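Local structure of regulatory protein RecX (Lactobacillus reuteri, 3D5L) at residues E32-L35 and I36-L40; P129-I132 and R133-L136; K139-G142 and E143-D147. The protein probably modulates the activity of the recombinase RecA. All coordinates share one frame; numbering follows the deposited sequence.

Contact 1. Residues E32-L35 and I36-L40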
ATOM      1  N   GLU A  32      -0.316  21.481 -12.637  1.00 12.24           N
ATOM      2  CA  GLU A  32      -1.581  22.187 -12.604  1.00 14.52           C
ATOM      3  C   GLU A  32      -1.976  22.575 -11.172  1.00 13.62           C
ATOM      4  O   GLU A  32      -2.344  23.719 -10.928  1.00 13.88           O
ATOM      5  CB  GLU A  32      -2.679  21.327 -13.229  1.00 17.90           C
ATOM      6  CG  GLU A  32      -3.917  22.112 -13.600  1.00 25.84           C
ATOM      7  CD  GLU A  32      -5.008  21.231 -14.171  1.00 30.11           C
ATOM      8  OE1 GLU A  32      -4.696  20.397 -15.051  1.00 32.99           O
ATOM      9  OE2 GLU A  32      -6.176  21.380 -13.747  1.00 32.91           O
ATOM     10  N   SER A  33      -1.892  21.629 -10.231  1.00 13.52           N
ATOM     11  CA  SER A  33      -2.264  21.885  -8.832  1.00 14.53           C
ATOM     12  C   SER A  33      -1.493  23.036  -8.191  1.00 14.87           C
ATOM     13  O   SER A  33      -1.999  23.700  -7.286  1.00 16.08           O
ATOM     14  CB  SER A  33      -2.080  20.618  -7.970  1.00 16.26           C
ATOM     15  OG  SER A  33      -0.727  20.424  -7.567  1.00 16.47           O
ATOM     16  N   VAL A  34      -0.263  23.259  -8.645  1.00 15.14           N
ATOM     17  CA  VAL A  34       0.554  24.347  -8.108  1.00 16.05           C
ATOM     18  C   VAL A  34       0.117  25.660  -8.748  1.00 17.54           C
ATOM     19  O   VAL A  34       0.122  26.719  -8.111  1.00 16.21           O
ATOM     20  CB  VAL A  34       2.043  24.127  -8.408  1.00 13.60           C
ATOM     21  CG1 VAL A  34       2.851  25.331  -7.954  1.00 11.08           C
ATOM     22  CG2 VAL A  34       2.519  22.864  -7.710  1.00 14.47           C
ATOM     23  N   LEU A  35      -0.255  25.580 -10.018  1.00 19.80           N
ATOM     24  CA  LEU A  35      -0.712  26.751 -10.748  1.00 22.28           C
ATOM     25  C   LEU A  35      -1.981  27.256 -10.073  1.00 22.42           C
ATOM     26  O   LEU A  35      -2.190  28.463  -9.949  1.00 23.19           O
ATOM     27  CB  LEU A  35      -0.998  26.377 -12.197  1.00 22.79           C
ATOM     28  CG  LEU A  35      -1.564  27.495 -13.064  1.00 24.88           C
ATOM     29  CD1 LEU A  35      -0.737  27.611 -14.333  1.00 25.96           C
ATOM     30  CD2 LEU A  35      -3.033  27.207 -13.381  1.00 25.60           C
ATOM     31  N   ILE A  36      -2.813  26.319  -9.625  1.00 21.40           N
ATOM     32  CA  ILE A  36      -4.063  26.652  -8.949  1.00 21.67           C
ATOM     33  C   ILE A  36      -3.788  27.098  -7.515  1.00 22.81           C
ATOM     34  O   ILE A  36      -4.344  28.089  -7.047  1.00 23.13           O
ATOM     35  CB  ILE A  36      -5.009  25.441  -8.893  1.00 22.67           C
ATOM     36  CG1 ILE A  36      -5.374  24.994 -10.312  1.00 22.45           C
ATOM     37  CG2 ILE A  36      -6.258  25.798  -8.099  1.00 21.94           C
ATOM     38  CD1 ILE A  36      -6.103  23.668 -10.364  1.00 21.87           C
ATOM     39  N   GLN A  37      -2.922  26.362  -6.826  1.00 23.74           N
ATOM     40  CA  GLN A  37      -2.587  26.672  -5.448  1.00 24.80           C
ATOM     41  C   GLN A  37      -2.031  28.083  -5.319  1.00 24.58           C
ATOM     42  O   GLN A  37      -2.214  28.736  -4.293  1.00 23.88           O
ATOM     43  CB  GLN A  37      -1.570  25.664  -4.905  1.00 26.91           C
ATOM     44  CG  GLN A  37      -1.207  25.872  -3.438  1.00 27.98           C
ATOM     45  CD  GLN A  37      -0.144  24.897  -2.946  1.00 30.49           C
ATOM     46  OE1 GLN A  37       0.243  24.916  -1.776  1.00 29.49           O
ATOM     47  NE2 GLN A  37       0.333  24.041  -3.842  1.00 32.27           N
ATOM     48  N   PHE A  38      -1.367  28.569  -6.360  1.00 24.99           N
ATOM     49  CA  PHE A  38      -0.802  29.908  -6.288  1.00 24.34           C
ATOM     50  C   PHE A  38      -1.510  30.958  -7.138  1.00 25.35           C
ATOM     51  O   PHE A  38      -1.033  32.089  -7.263  1.00 25.66           O
ATOM     52  CB  PHE A  38       0.693  29.850  -6.596  1.00 25.30           C
ATOM     53  CG  PHE A  38       1.520  29.312  -5.457  1.00 24.84           C
ATOM     54  CD1 PHE A  38       2.100  30.173  -4.529  1.00 24.52           C
ATOM     55  CD2 PHE A  38       1.705  27.938  -5.300  1.00 25.77           C
ATOM     56  CE1 PHE A  38       2.858  29.671  -3.458  1.00 23.19           C
ATOM     57  CE2 PHE A  38       2.458  27.428  -4.233  1.00 24.10           C
ATOM     58  CZ  PHE A  38       3.036  28.300  -3.313  1.00 24.04           C
ATOM     59  N   ARG A  39      -2.649  30.587  -7.715  1.00 26.04           N
ATOM     60  CA  ARG A  39      -3.446  31.530  -8.493  1.00 28.28           C
ATOM     61  C   ARG A  39      -2.678  32.225  -9.622  1.00 28.99           C
ATOM     62  O   ARG A  39      -2.874  33.414  -9.875  1.00 30.70           O
ATOM     63  CB  ARG A  39      -4.024  32.587  -7.538  1.00 28.37           C
ATOM     64  CG  ARG A  39      -5.102  32.057  -6.601  1.00 31.37           C
ATOM     65  CD  ARG A  39      -5.300  32.932  -5.359  1.00 34.82           C
ATOM     66  NE  ARG A  39      -4.399  32.553  -4.268  1.00 38.08           N
ATOM     67  CZ  ARG A  39      -3.323  33.243  -3.901  1.00 40.03           C
ATOM     68  NH1 ARG A  39      -3.002  34.366  -4.530  1.00 43.15           N
ATOM     69  NH2 ARG A  39      -2.557  32.802  -2.911  1.00 41.18           N
ATOM     70  N   LEU A  40      -1.832  31.476 -10.318  1.00 29.02           N
ATOM     71  CA  LEU A  40      -1.027  32.031 -11.398  1.00 28.91           C
ATOM     72  C   LEU A  40      -1.820  32.328 -12.676  1.00 29.65           C
ATOM     73  O   LEU A  40      -2.665  31.534 -13.093  1.00 28.46           O
ATOM     74  CB  LEU A  40       0.133  31.076 -11.697  1.00 27.53           C
ATOM     75  CG  LEU A  40       0.935  30.671 -10.450  1.00 26.43           C
ATOM     76  CD1 LEU A  40       2.030  29.701 -10.832  1.00 26.02           C
ATOM     77  CD2 LEU A  40       1.525  31.908  -9.790  1.00 26.10           C
TER
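L35 and L40 meet where the short helix 32-37 gives way to loop: CG of L35 lies 4.2 Å from CB of L40. In L35 the branch stands anti to the backbone N (chi1 177°) and therefore beside the carbonyl carbon, the side to which the chain returns at L40. Y18 of strand 17-22 touches L35 as well, so a branched apolar side chain suits a place between strand and loop. The carbonyl O of L35 receives the backbone N-H of L40 at 3.1 Å, with the donor in the carbonyl plane. Together with the bond from R39 N to I36 O, also 3.1 Å, this makes a Schellman motif, in which R39 is the C-prime residue with positive phi (55°); it ends the helix and brings the apolar L40 back against its last turn. I36 runs alongside E32, both side chains pointing the same way. Its CG1 packs 3.3 Å from E32 O, while its CD1 comes within 4.1 Å of E32 OE2, hydrocarbon lying beside an exposed carboxylate. V34 and F38 also lie side by side, with V34 CG1 3.9 Å from F38 CD2. The carbonyl O of V34 sits at the ring edge, in its plane, 3.4 Å from F38 CD2, and accepts the backbone N-H of F38. Both side chains rest on I54 of helix 48-71, where a compact valine and a broad aromatic ring offer apolar surface.

Contact 2. Residues P129-I132 and R133-L136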
ATOM      1  N   PRO A 129      -4.722 -18.285  10.388  1.00 14.53           N
ATOM      2  CA  PRO A 129      -4.926 -16.930  10.910  1.00 13.15           C
ATOM      3  C   PRO A 129      -3.713 -16.317  11.592  1.00 11.34           C
ATOM      4  O   PRO A 129      -3.403 -15.157  11.372  1.00  9.20           O
ATOM      5  CB  PRO A 129      -6.089 -17.106  11.875  1.00 12.01           C
ATOM      6  CG  PRO A 129      -6.903 -18.157  11.190  1.00 14.11           C
ATOM      7  CD  PRO A 129      -5.837 -19.167  10.775  1.00 13.34           C
ATOM      8  N   GLY A 130      -3.045 -17.095  12.436  1.00 12.47           N
ATOM      9  CA  GLY A 130      -1.885 -16.589  13.147  1.00 12.86           C
ATOM     10  C   GLY A 130      -0.828 -16.016  12.228  1.00 13.91           C
ATOM     11  O   GLY A 130      -0.264 -14.965  12.509  1.00 13.67           O
ATOM     12  N   ILE A 131      -0.560 -16.707  11.124  1.00 15.26           N
ATOM     13  CA  ILE A 131       0.437 -16.253  10.163  1.00 17.09           C
ATOM     14  C   ILE A 131      -0.085 -15.097   9.304  1.00 18.18           C
ATOM     15  O   ILE A 131       0.681 -14.187   8.949  1.00 18.48           O
ATOM     16  CB  ILE A 131       0.913 -17.437   9.269  1.00 18.25           C
ATOM     17  CG1 ILE A 131       2.268 -17.950   9.774  1.00 20.10           C
ATOM     18  CG2 ILE A 131       1.036 -17.013   7.813  1.00 17.95           C
ATOM     19  CD1 ILE A 131       2.300 -18.265  11.263  1.00 21.66           C
ATOM     20  N   ILE A 132      -1.377 -15.136   8.973  1.00 15.73           N
ATOM     21  CA  ILE A 132      -1.983 -14.076   8.173  1.00 14.73           C
ATOM     22  C   ILE A 132      -1.879 -12.796   8.991  1.00 13.21           C
ATOM     23  O   ILE A 132      -1.456 -11.759   8.486  1.00 14.14           O
ATOM     24  CB  ILE A 132      -3.482 -14.339   7.892  1.00 16.35           C
ATOM     25  CG1 ILE A 132      -3.681 -15.701   7.232  1.00 17.33           C
ATOM     26  CG2 ILE A 132      -4.024 -13.256   6.974  1.00 15.18           C
ATOM     27  CD1 ILE A 132      -3.381 -15.713   5.758  1.00 19.20           C
ATOM     28  N   ARG A 133      -2.256 -12.892  10.264  1.00 12.81           N
ATOM     29  CA  ARG A 133      -2.220 -11.766  11.197  1.00 15.28           C
ATOM     30  C   ARG A 133      -0.804 -11.204  11.317  1.00 15.99           C
ATOM     31  O   ARG A 133      -0.597  -9.990  11.348  1.00 18.21           O
ATOM     32  CB  ARG A 133      -2.713 -12.207  12.583  1.00 16.15           C
ATOM     33  CG  ARG A 133      -2.923 -11.059  13.581  1.00 18.23           C
ATOM     34  CD  ARG A 133      -3.355 -11.567  14.966  1.00 19.90           C
ATOM     35  NE  ARG A 133      -4.553 -12.394  14.911  1.00 23.15           N
ATOM     36  CZ  ARG A 133      -4.595 -13.674  15.284  1.00 27.75           C
ATOM     37  NH1 ARG A 133      -3.493 -14.267  15.747  1.00 27.62           N
ATOM     38  NH2 ARG A 133      -5.731 -14.367  15.189  1.00 23.88           N
ATOM     39  N   GLN A 134       0.165 -12.100  11.394  1.00 16.69           N
ATOM     40  CA  GLN A 134       1.554 -11.705  11.501  1.00 17.70           C
ATOM     41  C   GLN A 134       2.011 -10.991  10.234  1.00 16.45           C
ATOM     42  O   GLN A 134       2.742 -10.010  10.302  1.00 14.88           O
ATOM     43  CB  GLN A 134       2.420 -12.940  11.753  1.00 21.06           C
ATOM     44  CG  GLN A 134       3.907 -12.655  11.792  1.00 26.62           C
ATOM     45  CD  GLN A 134       4.720 -13.864  12.219  1.00 30.59           C
ATOM     46  OE1 GLN A 134       4.656 -14.929  11.593  1.00 31.04           O
ATOM     47  NE2 GLN A 134       5.502 -13.702  13.286  1.00 31.60           N
ATOM     48  N   HIS A 135       1.576 -11.478   9.076  1.00 16.97           N
ATOM     49  CA  HIS A 135       1.969 -10.864   7.812  1.00 17.22           C
ATOM     50  C   HIS A 135       1.364  -9.471   7.628  1.00 16.30           C
ATOM     51  O   HIS A 135       2.027  -8.565   7.130  1.00 18.32           O
ATOM     52  CB  HIS A 135       1.549 -11.745   6.639  1.00 21.85           C
ATOM     53  CG  HIS A 135       2.063 -11.272   5.318  1.00 26.87           C
ATOM     54  ND1 HIS A 135       3.277 -11.672   4.806  1.00 30.26           N
ATOM     55  CD2 HIS A 135       1.546 -10.395   4.420  1.00 29.87           C
ATOM     56  CE1 HIS A 135       3.487 -11.066   3.649  1.00 31.51           C
ATOM     57  NE2 HIS A 135       2.452 -10.286   3.394  1.00 30.99           N
ATOM     58  N   LEU A 136       0.107  -9.301   8.020  1.00 13.42           N
ATOM     59  CA  LEU A 136      -0.549  -8.006   7.883  1.00 11.06           C
ATOM     60  C   LEU A 136      -0.025  -6.986   8.892  1.00 10.94           C
ATOM     61  O   LEU A 136      -0.027  -5.788   8.617  1.00 10.05           O
ATOM     62  CB  LEU A 136      -2.070  -8.170   7.995  1.00  7.92           C
ATOM     63  CG  LEU A 136      -2.652  -8.931   6.790  1.00  9.92           C
ATOM     64  CD1 LEU A 136      -4.107  -9.311   7.048  1.00  9.76           C
ATOM     65  CD2 LEU A 136      -2.515  -8.074   5.522  1.00  8.96           C
TER
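I132 and L136, one helical turn apart, make the apolar part of this contact. They lie side by side and point the same way, with I132 CG2 3.9 Å from L136 CD1. Beyond each other they meet neighbours such as Y117 of helix 110-124, and I132 also packs on V118 and M121, so two buried aliphatic residues suit this inward stripe of the helix. The backbone bonds are those of a regular alpha-helix: R133 N to P129 O at 2.8 Å, Q134 N to G130 O at 3.1 Å, and H135 N to I131 O and L136 N to I132 O, both at 2.9 Å. P129 lacks an N-H, which costs little in the first turn, where an amide has no helical carbonyl behind it. Among the polar side chains, R133 leaves the backbone with CG anti to its N, then bends at chi3 (-56°), which turns the guanidinium back along the helix. P129 O lies over one face of that group, and NH1 comes to 3.8 Å from G130 CA. Q134 runs beside I131, its OE1 4.1 Å from I131 CD1. The H135 ring meets that of Y117 with the planes almost parallel. An apolar stripe turned to the neighbouring helices, with polar residues outside it, is what a helix of the second RecX three-helix domain, a helix-turn-helix relative, would present.

Contact 3. Residues K139-G142 and E143-D147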
ATOM      1  N   LYS A 139       2.818  -5.473   7.347  1.00 18.81           N
ATOM      2  CA  LYS A 139       2.445  -4.604   6.231  1.00 17.55           C
ATOM      3  C   LYS A 139       1.931  -3.265   6.761  1.00 15.95           C
ATOM      4  O   LYS A 139       1.447  -2.422   5.997  1.00 14.71           O
ATOM      5  CB  LYS A 139       1.359  -5.268   5.377  1.00 20.67           C
ATOM      6  CG  LYS A 139       1.824  -6.453   4.557  1.00 22.60           C
ATOM      7  CD  LYS A 139       2.720  -6.016   3.403  1.00 29.49           C
ATOM      8  CE  LYS A 139       3.136  -7.222   2.554  1.00 35.21           C
ATOM      9  NZ  LYS A 139       3.840  -6.851   1.291  1.00 38.78           N
ATOM     10  N   GLY A 140       2.018  -3.094   8.079  1.00 13.86           N
ATOM     11  CA  GLY A 140       1.600  -1.857   8.717  1.00 13.87           C
ATOM     12  C   GLY A 140       0.126  -1.682   9.042  1.00 13.92           C
ATOM     13  O   GLY A 140      -0.314  -0.567   9.339  1.00 13.29           O
ATOM     14  N   ILE A 141      -0.635  -2.772   9.014  1.00 13.27           N
ATOM     15  CA  ILE A 141      -2.069  -2.711   9.270  1.00 11.67           C
ATOM     16  C   ILE A 141      -2.458  -2.884  10.748  1.00 11.57           C
ATOM     17  O   ILE A 141      -1.953  -3.768  11.437  1.00 12.10           O
ATOM     18  CB  ILE A 141      -2.785  -3.760   8.392  1.00 13.32           C
ATOM     19  CG1 ILE A 141      -2.239  -3.653   6.957  1.00 16.11           C
ATOM     20  CG2 ILE A 141      -4.300  -3.529   8.407  1.00 12.63           C
ATOM     21  CD1 ILE A 141      -3.040  -4.410   5.904  1.00 16.63           C
ATOM     22  N   GLY A 142      -3.350  -2.023  11.232  1.00 11.22           N
ATOM     23  CA  GLY A 142      -3.776  -2.094  12.624  1.00  9.21           C
ATOM     24  C   GLY A 142      -4.479  -3.399  12.940  1.00  9.15           C
ATOM     25  O   GLY A 142      -4.882  -4.115  12.017  1.00 10.37           O
ATOM     26  N   GLU A 143      -4.636  -3.699  14.231  1.00  8.00           N
ATOM     27  CA  GLU A 143      -5.273  -4.937  14.687  1.00 10.86           C
ATOM     28  C   GLU A 143      -6.749  -5.015  14.322  1.00 10.75           C
ATOM     29  O   GLU A 143      -7.276  -6.103  14.094  1.00  9.77           O
ATOM     30  CB  GLU A 143      -5.127  -5.090  16.212  1.00 14.04           C
ATOM     31  CG  GLU A 143      -3.713  -5.397  16.681  1.00 18.20           C
ATOM     32  CD  GLU A 143      -3.168  -6.696  16.083  1.00 20.51           C
ATOM     33  OE1 GLU A 143      -3.685  -7.784  16.421  1.00 21.00           O
ATOM     34  OE2 GLU A 143      -2.225  -6.623  15.267  1.00 21.65           O
ATOM     35  N   SER A 144      -7.412  -3.861  14.291  1.00 11.30           N
ATOM     36  CA  SER A 144      -8.827  -3.793  13.947  1.00 10.75           C
ATOM     37  C   SER A 144      -9.054  -4.193  12.489  1.00  9.88           C
ATOM     38  O   SER A 144      -9.961  -4.962  12.197  1.00  9.57           O
ATOM     39  CB  SER A 144      -9.352  -2.386  14.178  1.00 11.36           C
ATOM     40  OG  SER A 144      -8.712  -1.484  13.309  1.00 17.66           O
ATOM     41  N   ASP A 145      -8.235  -3.673  11.575  1.00  9.35           N
ATOM     42  CA  ASP A 145      -8.358  -4.018  10.155  1.00  8.65           C
ATOM     43  C   ASP A 145      -7.969  -5.490   9.940  1.00  7.54           C
ATOM     44  O   ASP A 145      -8.460  -6.152   9.029  1.00  3.36           O
ATOM     45  CB  ASP A 145      -7.447  -3.131   9.279  1.00  7.88           C
ATOM     46  CG  ASP A 145      -7.912  -1.684   9.209  1.00 10.92           C
ATOM     47  OD1 ASP A 145      -9.089  -1.415   9.510  1.00 14.26           O
ATOM     48  OD2 ASP A 145      -7.108  -0.798   8.831  1.00 13.47           O
ATOM     49  N   ILE A 146      -7.084  -6.003  10.786  1.00  7.87           N
ATOM     50  CA  ILE A 146      -6.670  -7.399  10.648  1.00  9.67           C
ATOM     51  C   ILE A 146      -7.749  -8.352  11.114  1.00  9.77           C
ATOM     52  O   ILE A 146      -8.005  -9.377  10.476  1.00 10.16           O
ATOM     53  CB  ILE A 146      -5.389  -7.700  11.443  1.00  6.42           C
ATOM     54  CG1 ILE A 146      -4.200  -7.008  10.769  1.00  6.03           C
ATOM     55  CG2 ILE A 146      -5.191  -9.215  11.533  1.00  2.05           C
ATOM     56  CD1 ILE A 146      -3.019  -6.780  11.677  1.00  7.04           C
ATOM     57  N   ASP A 147      -8.370  -8.021  12.239  1.00 11.19           N
ATOM     58  CA  ASP A 147      -9.422  -8.867  12.768  1.00 11.06           C
ATOM     59  C   ASP A 147     -10.582  -8.876  11.773  1.00 10.46           C
ATOM     60  O   ASP A 147     -11.159  -9.929  11.514  1.00 10.28           O
ATOM     61  CB  ASP A 147      -9.890  -8.365  14.141  1.00 12.43           C
ATOM     62  CG  ASP A 147      -8.810  -8.487  15.215  1.00 17.60           C
ATOM     63  OD1 ASP A 147      -7.957  -9.398  15.101  1.00 19.25           O
ATOM     64  OD2 ASP A 147      -8.817  -7.673  16.174  1.00 17.51           O
TER
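G142 O accepts the backbone N-H of I146 at 3.2 Å, the first i to i+4 bond of helix 143-149, with G142 in the N-cap position. Just before it the chain leaves helix 129-138 through G140, whose positive phi (84°) closes a Schellman motif; a side chain there would be pressed against the carbonyl O of K139, so glycine fits. I141 then runs extended, and its CG2, anti to the backbone N, meets D145 CB at 3.3 Å, the two side chains crossing at about a right angle. I146 CG1 lies 4.2 Å from the same methyl, while its CD1 lies 3.2 Å from I141 O. An alanine in place of I146 would probably leave I141 CG2 and the side chains of R133 and L136 facing a gap where the isoleucine branch had filled the corner. E143 takes its charge away from the loop: OE2 forms a salt bridge with R137 of helix 129-138, tying the start of one helix to the end of the other. Beneath this the corner is filled by isoleucine, and the acids E143 and D145 stand in the first helical turn, where their negative charge is likely to suit the positive end of the helix dipole.

Contacts 2 and 3 are neighbours, their centres about 10 Å apart: contact 2 on helix 129-138, contact 3 on the loop that follows and the start of helix 143-149, all within the second RecX three-helix domain. They touch directly: L136 O and I141 N lie 3.1 Å apart in a probable hydrogen bond, R133 CG packs 3.6 Å from I146 CG2, and L136 CB 3.7 Å from I146 CG1. R133 and L136 thus serve both contacts at once. Contact 1 lies far off, beside the N-terminal antiparallel sheet, its centre about 44 Å from that of contact 2 and about 37 Å from that of contact 3. Contacts 1 and 2 flank the centre of this elongated chain from opposite sides.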